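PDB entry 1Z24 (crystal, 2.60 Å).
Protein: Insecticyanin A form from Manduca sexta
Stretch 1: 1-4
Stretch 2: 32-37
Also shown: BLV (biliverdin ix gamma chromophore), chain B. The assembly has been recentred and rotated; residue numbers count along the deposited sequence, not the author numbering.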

# COMPACT_ATOMS: atom_id res chain seq x y z
N GLY A 1 13.35 15.23 -8.97
CA GLY A 1 11.94 14.95 -9.25
C GLY A 1 11.27 14.40 -8.00
O GLY A 1 11.94 13.88 -7.09
N ASP A 2 9.95 14.53 -7.95
CA ASP A 2 9.24 14.03 -6.80
C ASP A 2 9.29 12.55 -6.85
O ASP A 2 9.49 12.01 -7.91
CB ASP A 2 7.75 14.42 -6.73
CG ASP A 2 7.60 15.89 -6.43
OD1 ASP A 2 8.47 16.71 -6.46
OD2 ASP A 2 6.41 16.19 -6.19
N ILE A 3 9.08 11.91 -5.72
CA ILE A 3 9.08 10.46 -5.65
C ILE A 3 7.73 9.83 -6.05
O ILE A 3 6.67 10.13 -5.49
CB ILE A 3 9.57 9.93 -4.29
CG1 ILE A 3 10.98 10.38 -4.02
CG2 ILE A 3 9.52 8.40 -4.20
CD1 ILE A 3 11.09 10.83 -2.60
N PHE A 4 7.74 8.96 -7.05
CA PHE A 4 6.53 8.29 -7.50
C PHE A 4 6.66 6.81 -7.31
O PHE A 4 7.73 6.23 -7.36
CB PHE A 4 6.45 8.50 -9.04
CG PHE A 4 5.72 9.75 -9.44
CD1 PHE A 4 6.42 10.96 -9.51
CD2 PHE A 4 4.36 9.69 -9.72
CE1 PHE A 4 5.74 12.11 -9.88
CE2 PHE A 4 3.67 10.83 -10.09
CZ PHE A 4 4.38 12.02 -10.19
N LYS A 32 12.22 16.96 4.66
CA LYS A 32 11.03 16.63 3.85
C LYS A 32 11.42 15.69 2.73
O LYS A 32 12.61 15.54 2.50
CB LYS A 32 10.53 17.91 3.10
CG LYS A 32 11.63 18.55 2.21
CD LYS A 32 11.13 19.65 1.28
CE LYS A 32 12.28 20.47 0.61
NZ LYS A 32 12.93 21.30 1.62
N LEU A 33 10.42 15.06 2.05
CA LEU A 33 10.70 14.25 0.90
C LEU A 33 10.73 15.33 -0.22
O LEU A 33 10.10 16.39 -0.00
CB LEU A 33 9.60 13.25 0.58
CG LEU A 33 9.48 12.08 1.58
CD1 LEU A 33 8.49 11.05 1.05
CD2 LEU A 33 10.77 11.39 1.87
N PRO A 34 11.45 15.13 -1.33
CA PRO A 34 11.47 16.14 -2.36
C PRO A 34 10.07 16.56 -2.83
O PRO A 34 9.18 15.71 -2.91
CB PRO A 34 12.04 15.45 -3.58
CG PRO A 34 12.73 14.23 -3.12
CD PRO A 34 12.24 13.97 -1.74
N LEU A 35 9.91 17.87 -2.96
CA LEU A 35 8.65 18.53 -3.37
C LEU A 35 9.02 19.72 -4.24
O LEU A 35 9.62 20.67 -3.72
CB LEU A 35 7.77 18.88 -2.15
CG LEU A 35 6.50 19.70 -2.50
CD1 LEU A 35 5.66 18.99 -3.59
CD2 LEU A 35 5.67 19.96 -1.23
N GLU A 36 8.77 19.57 -5.52
CA GLU A 36 9.11 20.60 -6.46
C GLU A 36 8.95 22.08 -6.08
O GLU A 36 9.95 22.77 -6.03
CB GLU A 36 8.32 20.50 -7.78
CG GLU A 36 9.10 20.98 -8.99
CD GLU A 36 10.28 20.10 -9.24
OE1 GLU A 36 10.30 18.91 -8.98
OE2 GLU A 36 11.30 20.74 -9.72
N ASN A 37 7.81 22.45 -5.60
CA ASN A 37 7.60 23.82 -5.24
C ASN A 37 8.43 24.27 -4.13
O ASN A 37 8.53 25.45 -3.94
CB ASN A 37 6.14 24.25 -5.00
CG ASN A 37 5.53 23.53 -3.79
OD1 ASN A 37 6.17 23.34 -2.76
ND2 ASN A 37 4.23 23.27 -3.84
NA BLV B . 2.67 21.67 0.05
C1A BLV B . 2.23 21.22 -1.15
C2A BLV B . 1.19 20.21 -1.05
C3A BLV B . 0.97 20.05 0.29
C4A BLV B . 1.91 20.96 0.96
CMA BLV B . 0.01 19.05 1.04
OA BLV B . 2.67 21.64 -2.20
CAA BLV B . 0.56 19.49 -2.17
CBA BLV B . 1.60 18.49 -2.56
CGA BLV B . 1.17 17.80 -3.85
O1A BLV B . 0.70 16.70 -3.86
O2A BLV B . 1.26 18.40 -4.88
CHB BLV B . 2.02 21.05 2.35
NB BLV B . 3.70 22.79 2.66
C1B BLV B . 2.97 21.71 3.10
C2B BLV B . 3.31 21.38 4.47
C3B BLV B . 4.24 22.27 4.83
C4B BLV B . 4.49 23.14 3.68
CMB BLV B . 2.71 20.27 5.30
CAB BLV B . 4.92 22.34 6.16
CBB BLV B . 6.27 22.60 6.08
CHC BLV B . 5.38 24.23 3.72
NC BLV B . 5.42 25.21 1.50
C1C BLV B . 5.64 25.24 2.84
C2C BLV B . 6.26 26.51 3.24
C3C BLV B . 6.41 27.32 2.19
C4C BLV B . 5.87 26.48 1.05
CMC BLV B . 6.56 26.87 4.62
CAC BLV B . 7.00 28.73 2.00
CBC BLV B . 6.60 29.51 0.96
CHD BLV B . 5.89 26.86 -0.33
ND BLV B . 3.79 25.78 -1.06
C1D BLV B . 4.95 26.57 -1.30
C2D BLV B . 4.95 27.05 -2.72
C3D BLV B . 3.81 26.56 -3.32
C4D BLV B . 3.13 25.81 -2.28
CMD BLV B . 5.98 27.88 -3.41
OD BLV B . 2.07 25.25 -2.46
CAD BLV B . 3.38 26.78 -4.71
CBD BLV B . 2.28 27.83 -4.70
CGD BLV B . 1.61 27.96 -6.12
O1D BLV B . 1.99 28.80 -6.88
O2D BLV B . 0.72 27.22 -6.47

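A small contact, 277 Å² counted over both sides, joins the start of the chain to the loop around P34, with one hydrogen bond and a short apolar patch. D2 (70 Å²), P34 (60 Å²) and I3 (54 Å²) supply most of it; L33, buried in the whole structure, gives little. The polar link runs from the backbone of E36 to the side chain of D2: E36 N donates to D2 OD1 at 3.0 Å, with an N-H...acceptor angle of 151°. The CA-CB bond of D2 points sideways, but chi1 in m brings the carboxylate to the loop, where OD1 also lies 3.6 Å from L35 CA. Aspartate suits this place because a short side chain carries an acceptor to a backbone NH; its OD2 is hydrogen-bonded elsewhere in the structure. A like charge lies nearby, with D2 OD1 and E36 OE1 3.8 Å apart.

The apolar contact centres on I3, which points toward the loop and sets CD1 3.5 Å from P34 CD and 4.3 Å from L33 CB. The CG1-CD1 arm of I3 lies against the proline ring, and neither needs a polar partner. P34 CB also meets G1 O at 3.8 Å.

Beyond P34 the loop turns to the chromophore: L35, its CB directed away from stretch 1, places CD2 3.6 Å from BLV OA, and N37 ND2 donates a hydrogen bond to BLV OA at 2.8 Å.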